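Local atomic coordinates of DegV family protein (Corynebacterium glutamicum, PDB entry 3EGL), a protein that binds long-chain fatty acids such as palmitate and may take part in lipid transport or fatty acid metabolism. Residues Arg7-Ser13 with Asp25-Leu31; Ser12-Leu16 with Leu102-Gly107; Glu39-Ser43 with Thr246-His250; Leu50-Ala55 with Ala85-Phe89; Val196-Gln200 with Leu227-Leu232. All coordinates share one frame; numbering follows the deposited sequence.

In the fold
In this example the chemistry of each contact follows its place in the fold. Contacts 1 and 2 share Ser12 and Ser13: the first is a ladder of backbone bonds inside the five-stranded sheet, the second a buried meeting of loop and helix start near the centre of the chain. Contact 3, bordering contact 1 through Leu31 and Thr246, is the one at the ligand, where a histidine bonds a threonine that in turn bonds the fatty acid. Contacts 4 and 5, nearer the outside and with centres about 41 Å apart, are apolar packing of helices and, in contact 4, the turn that follows one; contact 4 packs against the sheet of contact 1, contact 5 against the six-stranded sheet.

Contact 1: Arg7-Ser13 with Asp25-Leu31; sequences RVIVDSS and DITVINL
Ile9 and Thr27 lie side by side and point the same way, Ile9 CG1 resting 4.0 Å from Thr27 CB. Further along the same face, the CG2 branch of Ile9 meets the tip of Ile29, with CD1 of Ile29 at 3.7 Å from Ile9 CG2, and the cluster fits against helix 47-60. On the reverse face, one methyl makes the bump: Val10 CG2, set between its own backbone N and carbonyl carbon (chi1 -58° for CG1), lies 4.1 Å from both Ile26 CG2 and Val28 CG2, beside helix 104-116. The two strands run parallel, 27° apart, as the flanks of a beta-alpha-beta crossover through helix 18-23. Val8 O, Thr27 O and Val10 O accept N-H groups in turn, Val10 N reaching Thr27 O at 2.9 Å. At the carboxyl end of strand 7-11, Leu31 packs over the turn that follows: its CD1 lies against Ser13 CB (3.6 Å) and touches Asp11 OD1, while Leu31 N donates to Ser12 OG, a hydroxyl that also bonds Asp244. At the start of the ladder a water bridges Val8 O, Asp25 O and Thr27 OG1.

Contact 2: Ser12-Leu16 with Leu102-Gly107; sequences SSACL and LGMAVG
Ala14 meets Gly103 backbone to backbone, their CA atoms 4.0 Å apart, and its methyl group abuts the first turn of helix 104-116, CB lying 3.7 Å from Gly107 N. Leu16 CD2 lies 3.8 Å from Gly107 CA. The same leucine crosses the selenomethionine Met104 at about a right angle and puts its CD2 branch 3.6 Å from Met104 SE. The Met104 chain, bent at chi2 (-67°) and chi3 (-58°), folds back so that SE also comes beside Ala14 O, while its CG lies 4.1 Å from Cys15 CB. The polar link is slight: Gly103, at the N-cap position with positive phi, gives a weak bond from its N to Ser13 O at 3.0 Å. A water accepts from the same Gly103 N and donates to Ser13 OG, tying the hydroxyl to the helix start. Behind these atoms, Ser13 OG also lies against Asp11 OD1, at a distance too short to be trusted in detail, and Met239 and Val241 back the Met104 side chain. The loop after strand 7-11 is thus seated against a helix N-terminus, at the carboxyl edge of the parallel part of the sheet, a usual place for ligand pockets in alpha/beta folds; here Leu102 approaches the bound palmitic acid.

Contact 3: Glu39-Ser43 with Thr246-His250; sequences ERSTS and TLAVH. With PLM (palmitic acid), chain D.
Thr42 and His250 approach from opposite directions and meet at the edge of the imidazole: His250 NE2 donates to Thr42 OG1 across 2.8 Å, with the hydroxyl only 7° out of the ring plane. The same oxygen donates in turn to the fatty acid, Thr42 OG1 to O2 of the palmitic acid being 2.8 Å, so the threonine relays a chain of bonds from ring to carboxylate. Its chi1 of 76° tucks OG1 between the backbone N and the carbonyl carbon, leaving the methyl to face the helix. That methyl, CG2, sits 3.7 Å from Val249 CB and also touches Thr246, whose CG2 lies 3.7 Å from Thr42 CB. Val249 serves twice, since its CG1 stands 4.0 Å above the centre of the His250 ring and holds one face. The pairing sets the outermost strand 40-43 of the five-stranded sheet across helix 245-251, their directions 127° apart, and together they frame the head of the lipid site of this DegV protein, where Ser76 OG also bonds the acid. Beyond the carboxylate, His250 CD2 comes within 3.3 Å of palmitate C6, at an oblique angle to the ring. The hydrocarbon then bends past Leu247, and Leu247 CB lies 3.7 Å from atom CC of the lipid, while Arg40 CB rests against Val249 CG2 on the exposed side of the strand.

Contact 4: Leu50-Ala55 with Ala85-Phe89; sequences LAASYA and AAAVF
Ala85 CB projects into the surface of helix 47-60 between Leu50 and Ala51, 3.7 Å from Leu50 CB and only 3.4 Å from the backbone N of Ala51. With methyls on both partners the helices can come close, the CA atoms of Ala51 and Ala85 being 4.7 Å apart. The aromatic contacts lie one turn further on. The Phe89 ring turns an edge to the helix backbone: its CE2 packs on Tyr54 CB at 3.7 Å, and CE1 meets the methyl of Ala55 at 3.6 Å. Phe89 CG is anti to the carbonyl carbon (chi1 -55°), which sends the ring toward helix 47-60, and Val88 CG1 lies over one face, toward the ring's rim. The Tyr54 ring passes Ala85 CB at an oblique angle, its CD2 4.0 Å away, while Leu50 CB covers part of one ring face. In the fold, this pairs helix 47-60 with the end of helix 78-86 on one side of the five-stranded sheet; a type I turn from Ala86 to Phe89 leads out of the second helix, and Tyr54, Ala86 and Phe89 all touch Val94 on strand 94-97. Among polar atoms, Ala51 O lies in the plane of the Phe89 ring at its edge, 3.4 Å from CZ, where the slightly positive C-H rim would suit a carbonyl; that oxygen also accepts the helical N-H of Ala55. Tyr54 OH turns elsewhere, to His70 NE2.

Contact 5: Val196-Gln200 with Leu227-Leu232; sequences VELAQ and LLRNAL
Leu232, whose N donates to Leu228 O at 2.8 Å in the last turn of its helix, sets CD1 against the backbone of Gln200, 3.8 Å from Gln200 N, and touches Ala199 CB. A second helical bond, from Gln200 N to Val196 O at 2.9 Å, fixes the turn that separates these two residues; Val196 points at the other helix, while Gln200 reaches it with the end of its chain. Val196 divides its two methyls: CG1, anti to the backbone N (chi1 176°), meets Ala231 CB at 3.3 Å, and CG2 lies 3.7 Å from Leu227 CB. Leu228 slides past in the opposite direction and brings CD2 against Val196 CG2. The long Gln200 side chain, extended beyond CG, runs over Ala231, its OE1 3.1 Å from Ala231 CB and, without a bond, 3.3 Å from Ala231 O. The two helices, 37° apart in direction and 10.0 Å between axes, lie beside each other against the six-stranded sheet: Leu228 reaches Ile212 and Phe238, and Ala199 packs on Trp140. Contact across the pair is therefore apolar at its middle, with an amide at the exposed side; methyl and leucine surfaces make the fit, and no polar bond between the segments sets its register.

Contact 1: Arg7-Ser13 with Asp25-Leu31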
# COMPACT_ATOMS: atom_id res chain seq x y z
N ARG A 7 12.24 8.05 12.76
CA ARG A 7 10.83 8.34 12.62
C ARG A 7 10.32 7.85 11.28
O ARG A 7 10.99 8.04 10.26
CB ARG A 7 10.57 9.84 12.76
CG ARG A 7 10.96 10.45 14.11
CD ARG A 7 9.94 11.49 14.46
NE ARG A 7 9.20 11.02 15.59
CZ ARG A 7 7.89 10.89 15.69
NH1 ARG A 7 7.06 11.23 14.74
NH2 ARG A 7 7.42 10.41 16.82
N VAL A 8 9.14 7.22 11.28
CA VAL A 8 8.58 6.64 10.07
C VAL A 8 7.37 7.44 9.55
O VAL A 8 6.50 7.84 10.32
CB VAL A 8 8.19 5.17 10.30
CG1 VAL A 8 7.55 4.55 9.02
CG2 VAL A 8 9.42 4.37 10.75
N ILE A 9 7.37 7.67 8.25
CA ILE A 9 6.33 8.46 7.58
C ILE A 9 5.84 7.69 6.38
O ILE A 9 6.66 7.17 5.60
CB ILE A 9 6.86 9.82 7.06
CG1 ILE A 9 7.58 10.58 8.18
CG2 ILE A 9 5.71 10.70 6.52
CD1 ILE A 9 8.00 12.07 7.78
N VAL A 10 4.52 7.63 6.23
CA VAL A 10 3.88 7.07 5.04
C VAL A 10 2.85 8.09 4.57
O VAL A 10 2.61 9.09 5.22
CB VAL A 10 3.11 5.70 5.30
CG1 VAL A 10 4.02 4.66 5.84
CG2 VAL A 10 1.94 5.88 6.26
N ASP A 11 2.22 7.81 3.43
CA ASP A 11 1.11 8.60 2.98
C ASP A 11 -0.17 7.78 3.23
O ASP A 11 -0.09 6.63 3.73
CB ASP A 11 1.31 9.08 1.54
CG ASP A 11 1.42 7.92 0.53
OD1 ASP A 11 0.39 7.23 0.33
OD2 ASP A 11 2.52 7.72 -0.10
N SER A 12 -1.33 8.36 2.93
CA SER A 12 -2.61 7.73 3.25
C SER A 12 -2.83 6.45 2.43
O SER A 12 -3.54 5.55 2.88
CB SER A 12 -3.77 8.71 3.06
OG SER A 12 -3.82 9.01 1.68
N SER A 13 -2.22 6.37 1.24
CA SER A 13 -2.34 5.15 0.44
C SER A 13 -1.84 3.88 1.14
O SER A 13 -2.22 2.78 0.71
CB SER A 13 -1.66 5.27 -0.93
OG SER A 13 -0.26 5.29 -0.79
N ASP A 25 3.26 5.56 16.40
CA ASP A 25 3.92 6.83 16.13
C ASP A 25 4.43 6.94 14.66
O ASP A 25 5.53 7.47 14.36
CB ASP A 25 5.03 7.03 17.13
CG ASP A 25 5.38 8.48 17.32
OD1 ASP A 25 4.70 9.37 16.79
OD2 ASP A 25 6.36 8.74 18.04
N ILE A 26 3.63 6.40 13.76
CA ILE A 26 3.90 6.54 12.35
C ILE A 26 3.15 7.79 11.87
O ILE A 26 1.96 7.93 12.13
CB ILE A 26 3.43 5.28 11.58
CG1 ILE A 26 4.26 4.07 12.02
CG2 ILE A 26 3.50 5.49 10.05
CD1 ILE A 26 3.78 2.75 11.46
N THR A 27 3.86 8.69 11.19
CA THR A 27 3.26 9.89 10.67
C THR A 27 2.58 9.54 9.33
O THR A 27 3.21 8.92 8.44
CB THR A 27 4.32 11.00 10.45
OG1 THR A 27 5.04 11.21 11.68
CG2 THR A 27 3.69 12.33 10.03
N VAL A 28 1.31 9.92 9.21
CA VAL A 28 0.56 9.74 7.96
C VAL A 28 0.34 11.10 7.21
O VAL A 28 -0.20 12.04 7.78
CB VAL A 28 -0.78 8.99 8.24
CG1 VAL A 28 -1.58 8.75 6.93
CG2 VAL A 28 -0.48 7.66 9.00
N ILE A 29 0.78 11.21 5.95
CA ILE A 29 0.44 12.41 5.16
C ILE A 29 -0.61 12.04 4.15
O ILE A 29 -0.40 11.11 3.37
CB ILE A 29 1.64 12.98 4.33
CG1 ILE A 29 2.92 12.88 5.11
CG2 ILE A 29 1.38 14.46 3.92
CD1 ILE A 29 4.08 13.07 4.22
N ASN A 30 -1.70 12.78 4.12
CA ASN A 30 -2.79 12.49 3.18
C ASN A 30 -2.56 12.90 1.73
O ASN A 30 -2.23 14.07 1.46
CB ASN A 30 -4.10 13.13 3.68
CG ASN A 30 -4.60 12.49 4.96
OD1 ASN A 30 -4.23 11.36 5.30
ND2 ASN A 30 -5.43 13.21 5.69
N LEU A 31 -2.77 11.97 0.80
CA LEU A 31 -2.87 12.32 -0.64
C LEU A 31 -4.13 13.18 -0.87
O LEU A 31 -4.96 13.30 0.03
CB LEU A 31 -2.95 11.05 -1.48
CG LEU A 31 -1.80 10.07 -1.27
CD1 LEU A 31 -2.00 8.69 -2.01
CD2 LEU A 31 -0.52 10.78 -1.69
O HOH W 1 6.71 9.26 12.51
O HOH W 2 7.87 6.38 13.65

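Contact 2: Ser12-Leu16 with Leu102-Gly107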
# COMPACT_ATOMS: atom_id res chain seq x y z
N SER A 12 -1.33 8.36 2.93
CA SER A 12 -2.61 7.73 3.25
C SER A 12 -2.83 6.45 2.43
O SER A 12 -3.54 5.55 2.88
CB SER A 12 -3.77 8.71 3.06
OG SER A 12 -3.82 9.01 1.68
N SER A 13 -2.22 6.37 1.24
CA SER A 13 -2.34 5.15 0.44
C SER A 13 -1.84 3.88 1.14
O SER A 13 -2.22 2.78 0.71
CB SER A 13 -1.66 5.27 -0.93
OG SER A 13 -0.26 5.29 -0.79
N ALA A 14 -1.01 3.99 2.18
CA ALA A 14 -0.61 2.78 2.91
C ALA A 14 -1.80 2.07 3.60
O ALA A 14 -1.66 0.92 4.00
CB ALA A 14 0.52 3.05 3.94
N CYS A 15 -2.91 2.79 3.80
CA CYS A 15 -4.11 2.26 4.47
C CYS A 15 -3.99 1.87 5.95
O CYS A 15 -4.78 1.05 6.43
CB CYS A 15 -4.70 1.07 3.70
SG CYS A 15 -5.16 1.49 2.01
N LEU A 16 -3.03 2.43 6.68
CA LEU A 16 -2.92 2.03 8.06
C LEU A 16 -4.15 2.53 8.77
O LEU A 16 -4.57 3.65 8.56
CB LEU A 16 -1.69 2.62 8.73
CG LEU A 16 -0.36 2.02 8.32
CD1 LEU A 16 0.72 2.96 8.88
CD2 LEU A 16 -0.19 0.60 8.85
N LEU A 102 1.72 -0.28 -2.96
CA LEU A 102 0.78 0.62 -2.33
C LEU A 102 -0.03 -0.20 -1.32
O LEU A 102 -0.00 -1.45 -1.35
CB LEU A 102 -0.15 1.24 -3.38
CG LEU A 102 -1.24 0.34 -3.98
CD1 LEU A 102 -2.10 1.16 -4.93
CD2 LEU A 102 -0.68 -0.90 -4.67
N GLY A 103 -0.74 0.49 -0.44
CA GLY A 103 -1.63 -0.19 0.48
C GLY A 103 -0.86 -0.85 1.60
O GLY A 103 0.29 -0.48 1.89
N MSE A 104 -1.50 -1.82 2.25
CA MSE A 104 -0.88 -2.44 3.40
C MSE A 104 0.42 -3.28 3.18
O MSE A 104 1.12 -3.60 4.15
CB MSE A 104 -1.92 -3.24 4.18
CG MSE A 104 -2.86 -2.39 5.01
SE MSE A 104 -1.89 -1.54 6.50
CE MSE A 104 -1.22 -3.18 7.33
N ALA A 105 0.80 -3.61 1.94
CA ALA A 105 2.18 -4.11 1.80
C ALA A 105 3.18 -2.99 2.30
O ALA A 105 4.12 -3.24 3.09
CB ALA A 105 2.48 -4.55 0.37
N VAL A 106 2.92 -1.76 1.89
CA VAL A 106 3.66 -0.62 2.42
C VAL A 106 3.39 -0.34 3.89
O VAL A 106 4.35 -0.20 4.67
CB VAL A 106 3.38 0.63 1.59
CG1 VAL A 106 4.17 1.82 2.11
CG2 VAL A 106 3.73 0.32 0.10
N GLY A 107 2.11 -0.26 4.30
CA GLY A 107 1.78 -0.18 5.72
C GLY A 107 2.52 -1.24 6.53
O GLY A 107 3.09 -0.94 7.57
O HOH W 3 1.10 3.12 -0.02

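Contact 3: Glu39-Ser43 with Thr246-His250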
# COMPACT_ATOMS: atom_id res chain seq x y z
N GLU A 39 -17.13 15.26 -10.91
CA GLU A 39 -16.09 14.23 -10.79
C GLU A 39 -15.09 14.42 -9.63
O GLU A 39 -14.71 15.55 -9.26
CB GLU A 39 -15.35 14.00 -12.14
CG GLU A 39 -16.19 13.30 -13.25
CD GLU A 39 -17.36 12.48 -12.68
OE1 GLU A 39 -17.14 11.38 -12.09
OE2 GLU A 39 -18.52 12.95 -12.81
N ARG A 40 -14.71 13.29 -9.05
CA ARG A 40 -13.64 13.27 -8.10
C ARG A 40 -12.35 13.02 -8.84
O ARG A 40 -12.32 12.28 -9.82
CB ARG A 40 -13.89 12.22 -7.02
CG ARG A 40 -14.75 12.76 -5.94
CD ARG A 40 -14.92 11.79 -4.82
NE ARG A 40 -15.86 12.31 -3.82
CZ ARG A 40 -17.19 12.36 -3.97
NH1 ARG A 40 -17.78 11.93 -5.09
NH2 ARG A 40 -17.95 12.85 -3.00
N SER A 41 -11.28 13.69 -8.41
CA SER A 41 -9.95 13.34 -8.89
C SER A 41 -8.94 13.43 -7.77
O SER A 41 -9.26 13.87 -6.65
CB SER A 41 -9.53 14.19 -10.08
OG SER A 41 -9.53 15.54 -9.70
N THR A 42 -7.72 13.00 -8.08
CA THR A 42 -6.71 12.84 -7.07
C THR A 42 -5.39 13.42 -7.50
O THR A 42 -5.14 13.65 -8.66
CB THR A 42 -6.53 11.36 -6.65
OG1 THR A 42 -5.80 10.63 -7.65
CG2 THR A 42 -7.88 10.69 -6.38
N SER A 43 -4.51 13.59 -6.54
CA SER A 43 -3.27 14.26 -6.76
C SER A 43 -2.22 13.69 -5.79
O SER A 43 -2.50 13.43 -4.61
CB SER A 43 -3.56 15.71 -6.45
OG SER A 43 -2.43 16.46 -6.66
N THR A 246 -8.54 8.14 -1.26
CA THR A 246 -7.85 8.55 -2.47
C THR A 246 -7.78 7.41 -3.46
O THR A 246 -7.95 7.63 -4.67
CB THR A 246 -6.43 9.07 -2.19
OG1 THR A 246 -6.51 10.12 -1.22
CG2 THR A 246 -5.80 9.65 -3.45
N LEU A 247 -7.53 6.21 -2.95
CA LEU A 247 -7.52 5.04 -3.80
C LEU A 247 -8.93 4.64 -4.19
O LEU A 247 -9.13 4.12 -5.28
CB LEU A 247 -6.75 3.89 -3.14
CG LEU A 247 -5.36 4.22 -2.59
CD1 LEU A 247 -4.76 3.00 -1.88
CD2 LEU A 247 -4.41 4.76 -3.69
N ALA A 248 -9.91 4.91 -3.33
CA ALA A 248 -11.30 4.47 -3.57
C ALA A 248 -11.83 5.20 -4.78
O ALA A 248 -12.64 4.64 -5.56
CB ALA A 248 -12.19 4.72 -2.36
N VAL A 249 -11.33 6.42 -4.98
CA VAL A 249 -11.66 7.14 -6.21
C VAL A 249 -11.35 6.28 -7.46
O VAL A 249 -12.13 6.27 -8.43
CB VAL A 249 -10.89 8.46 -6.33
CG1 VAL A 249 -11.11 9.05 -7.72
CG2 VAL A 249 -11.25 9.46 -5.19
N HIS A 250 -10.23 5.53 -7.44
CA HIS A 250 -9.81 4.80 -8.61
C HIS A 250 -10.17 3.33 -8.60
O HIS A 250 -10.13 2.68 -9.65
CB HIS A 250 -8.31 4.99 -8.84
CG HIS A 250 -7.91 6.43 -9.02
ND1 HIS A 250 -8.35 7.20 -10.08
CD2 HIS A 250 -7.08 7.22 -8.29
CE1 HIS A 250 -7.82 8.41 -9.98
NE2 HIS A 250 -7.06 8.45 -8.89
C1 PLM D . -2.28 10.34 -7.12
O1 PLM D . -1.11 10.19 -7.50
O2 PLM D . -3.05 10.99 -7.84
C2 PLM D . -2.80 9.74 -5.84
C3 PLM D . -2.74 8.22 -5.97
C4 PLM D . -3.83 7.58 -6.80
C5 PLM D . -3.31 6.19 -7.16
C6 PLM D . -4.35 5.34 -7.85
C7 PLM D . -3.72 4.01 -8.20
C8 PLM D . -4.73 2.90 -8.51
C9 PLM D . -5.38 2.39 -7.23
CA PLM D . -5.93 0.96 -7.37
CB PLM D . -6.96 0.62 -6.30
CC PLM D . -6.48 0.65 -4.84
CD PLM D . -5.97 -0.71 -4.41
CE PLM D . -6.09 -0.94 -2.91
CF PLM D . -4.71 -0.99 -2.25
CG PLM D . -4.15 -2.40 -2.09

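Contact 4: Leu50-Ala55 with Ala85-Phe89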
# COMPACT_ATOMS: atom_id res chain seq x y z
N LEU A 50 6.11 17.77 1.13
CA LEU A 50 6.98 16.76 1.71
C LEU A 50 8.16 17.40 2.45
O LEU A 50 8.54 16.92 3.53
CB LEU A 50 7.42 15.73 0.66
CG LEU A 50 6.30 14.78 0.24
CD1 LEU A 50 6.65 14.02 -1.03
CD2 LEU A 50 6.00 13.79 1.40
N ALA A 51 8.71 18.49 1.91
CA ALA A 51 9.79 19.18 2.59
C ALA A 51 9.32 19.57 4.00
O ALA A 51 10.03 19.34 4.98
CB ALA A 51 10.27 20.40 1.84
N ALA A 52 8.10 20.11 4.09
CA ALA A 52 7.53 20.55 5.35
C ALA A 52 7.30 19.36 6.26
O ALA A 52 7.66 19.37 7.44
CB ALA A 52 6.21 21.30 5.12
N SER A 53 6.76 18.31 5.70
CA SER A 53 6.40 17.19 6.48
C SER A 53 7.67 16.49 7.06
O SER A 53 7.71 16.12 8.25
CB SER A 53 5.65 16.27 5.57
OG SER A 53 5.13 15.25 6.34
N TYR A 54 8.71 16.37 6.23
CA TYR A 54 9.96 15.71 6.63
C TYR A 54 10.74 16.56 7.66
O TYR A 54 11.34 16.02 8.59
CB TYR A 54 10.87 15.47 5.40
CG TYR A 54 10.31 14.50 4.34
CD1 TYR A 54 9.26 13.64 4.64
CD2 TYR A 54 10.91 14.41 3.07
CE1 TYR A 54 8.76 12.75 3.69
CE2 TYR A 54 10.47 13.51 2.11
CZ TYR A 54 9.38 12.69 2.43
OH TYR A 54 8.90 11.83 1.50
N ALA A 55 10.74 17.88 7.45
CA ALA A 55 11.49 18.76 8.33
C ALA A 55 10.84 18.68 9.68
O ALA A 55 11.52 18.66 10.70
CB ALA A 55 11.46 20.19 7.83
N ALA A 85 12.23 16.48 -2.21
CA ALA A 85 12.21 17.04 -0.83
C ALA A 85 13.36 16.49 0.03
O ALA A 85 13.98 17.23 0.81
CB ALA A 85 10.86 16.81 -0.12
N ALA A 86 13.63 15.19 -0.09
CA ALA A 86 14.71 14.57 0.68
C ALA A 86 16.09 15.22 0.38
O ALA A 86 16.91 15.35 1.27
CB ALA A 86 14.75 13.08 0.46
N ALA A 87 16.31 15.68 -0.85
CA ALA A 87 17.60 16.23 -1.22
C ALA A 87 17.79 17.61 -0.60
O ALA A 87 18.82 18.26 -0.78
CB ALA A 87 17.73 16.29 -2.73
N VAL A 88 16.79 18.09 0.11
CA VAL A 88 16.90 19.41 0.68
C VAL A 88 17.58 19.32 2.08
O VAL A 88 18.06 20.30 2.61
CB VAL A 88 15.49 20.11 0.69
CG1 VAL A 88 14.92 20.20 2.08
CG2 VAL A 88 15.60 21.48 0.20
N PHE A 89 17.66 18.12 2.65
CA PHE A 89 18.27 17.93 3.97
C PHE A 89 19.69 17.41 3.82
O PHE A 89 20.09 17.05 2.74
CB PHE A 89 17.39 17.01 4.83
CG PHE A 89 15.99 17.51 4.95
CD1 PHE A 89 15.67 18.51 5.86
CD2 PHE A 89 15.00 17.06 4.07
CE1 PHE A 89 14.33 19.06 5.93
CE2 PHE A 89 13.66 17.59 4.11
CZ PHE A 89 13.32 18.59 5.04

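Contact 5: Val196-Gln200 with Leu227-Leu232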
# COMPACT_ATOMS: atom_id res chain seq x y z
N VAL A 196 -8.03 -16.60 -3.59
CA VAL A 196 -7.67 -17.59 -2.56
C VAL A 196 -6.66 -18.58 -3.14
O VAL A 196 -5.62 -18.84 -2.54
CB VAL A 196 -8.92 -18.31 -1.93
CG1 VAL A 196 -8.51 -19.39 -0.93
CG2 VAL A 196 -9.87 -17.31 -1.27
N GLU A 197 -6.94 -19.07 -4.35
CA GLU A 197 -6.04 -19.97 -5.06
C GLU A 197 -4.62 -19.41 -5.20
O GLU A 197 -3.66 -20.07 -4.78
CB GLU A 197 -6.61 -20.35 -6.43
CG GLU A 197 -5.99 -21.61 -7.02
CD GLU A 197 -6.62 -22.05 -8.34
OE1 GLU A 197 -7.87 -22.05 -8.47
OE2 GLU A 197 -5.84 -22.42 -9.25
N LEU A 198 -4.49 -18.21 -5.74
CA LEU A 198 -3.19 -17.56 -5.91
C LEU A 198 -2.43 -17.38 -4.59
O LEU A 198 -1.22 -17.67 -4.52
CB LEU A 198 -3.33 -16.21 -6.65
CG LEU A 198 -3.90 -16.26 -8.10
CD1 LEU A 198 -4.30 -14.88 -8.56
CD2 LEU A 198 -2.96 -16.98 -9.16
N ALA A 199 -3.13 -16.91 -3.55
CA ALA A 199 -2.46 -16.66 -2.26
C ALA A 199 -1.99 -17.98 -1.65
O ALA A 199 -0.87 -18.07 -1.14
CB ALA A 199 -3.38 -15.93 -1.28
N GLN A 200 -2.85 -18.99 -1.75
CA GLN A 200 -2.51 -20.31 -1.30
C GLN A 200 -1.27 -20.87 -1.99
O GLN A 200 -0.36 -21.33 -1.31
CB GLN A 200 -3.69 -21.27 -1.43
CG GLN A 200 -3.48 -22.48 -0.60
CD GLN A 200 -4.64 -23.44 -0.58
OE1 GLN A 200 -5.80 -23.03 -0.50
NE2 GLN A 200 -4.34 -24.75 -0.64
N LEU A 227 -12.88 -17.20 3.66
CA LEU A 227 -12.33 -18.09 2.62
C LEU A 227 -10.82 -18.28 2.79
O LEU A 227 -10.33 -19.41 2.72
CB LEU A 227 -12.65 -17.59 1.21
CG LEU A 227 -14.08 -17.75 0.71
CD1 LEU A 227 -14.24 -17.03 -0.63
CD2 LEU A 227 -14.55 -19.23 0.62
N LEU A 228 -10.11 -17.19 3.07
CA LEU A 228 -8.64 -17.19 3.20
C LEU A 228 -8.17 -17.92 4.48
O LEU A 228 -7.16 -18.63 4.44
CB LEU A 228 -8.08 -15.75 3.16
CG LEU A 228 -8.08 -14.99 1.81
CD1 LEU A 228 -7.80 -13.50 1.96
CD2 LEU A 228 -7.08 -15.57 0.81
N ARG A 229 -8.86 -17.69 5.60
CA ARG A 229 -8.70 -18.50 6.81
C ARG A 229 -8.71 -20.02 6.56
O ARG A 229 -7.81 -20.72 7.01
CB ARG A 229 -9.80 -18.21 7.83
CG ARG A 229 -9.51 -17.02 8.66
CD ARG A 229 -10.46 -16.83 9.83
NE ARG A 229 -10.23 -15.47 10.33
CZ ARG A 229 -9.21 -15.12 11.11
NH1 ARG A 229 -8.34 -16.04 11.52
NH2 ARG A 229 -9.06 -13.86 11.49
N ASN A 230 -9.72 -20.51 5.87
CA ASN A 230 -9.78 -21.94 5.59
C ASN A 230 -8.65 -22.40 4.70
O ASN A 230 -8.20 -23.52 4.82
CB ASN A 230 -11.11 -22.35 4.93
CG ASN A 230 -12.31 -21.88 5.73
OD1 ASN A 230 -12.29 -21.81 6.97
ND2 ASN A 230 -13.38 -21.52 5.01
N ALA A 231 -8.21 -21.56 3.78
CA ALA A 231 -7.27 -22.04 2.78
C ALA A 231 -5.77 -21.84 3.11
O ALA A 231 -4.93 -22.60 2.64
CB ALA A 231 -7.61 -21.48 1.43
N LEU A 232 -5.45 -20.85 3.94
CA LEU A 232 -4.06 -20.49 4.18
C LEU A 232 -3.48 -21.32 5.31
O LEU A 232 -4.24 -21.73 6.18
CB LEU A 232 -3.95 -18.99 4.48
CG LEU A 232 -3.42 -18.13 3.32
CD1 LEU A 232 -3.75 -18.71 1.95
CD2 LEU A 232 -3.94 -16.71 3.43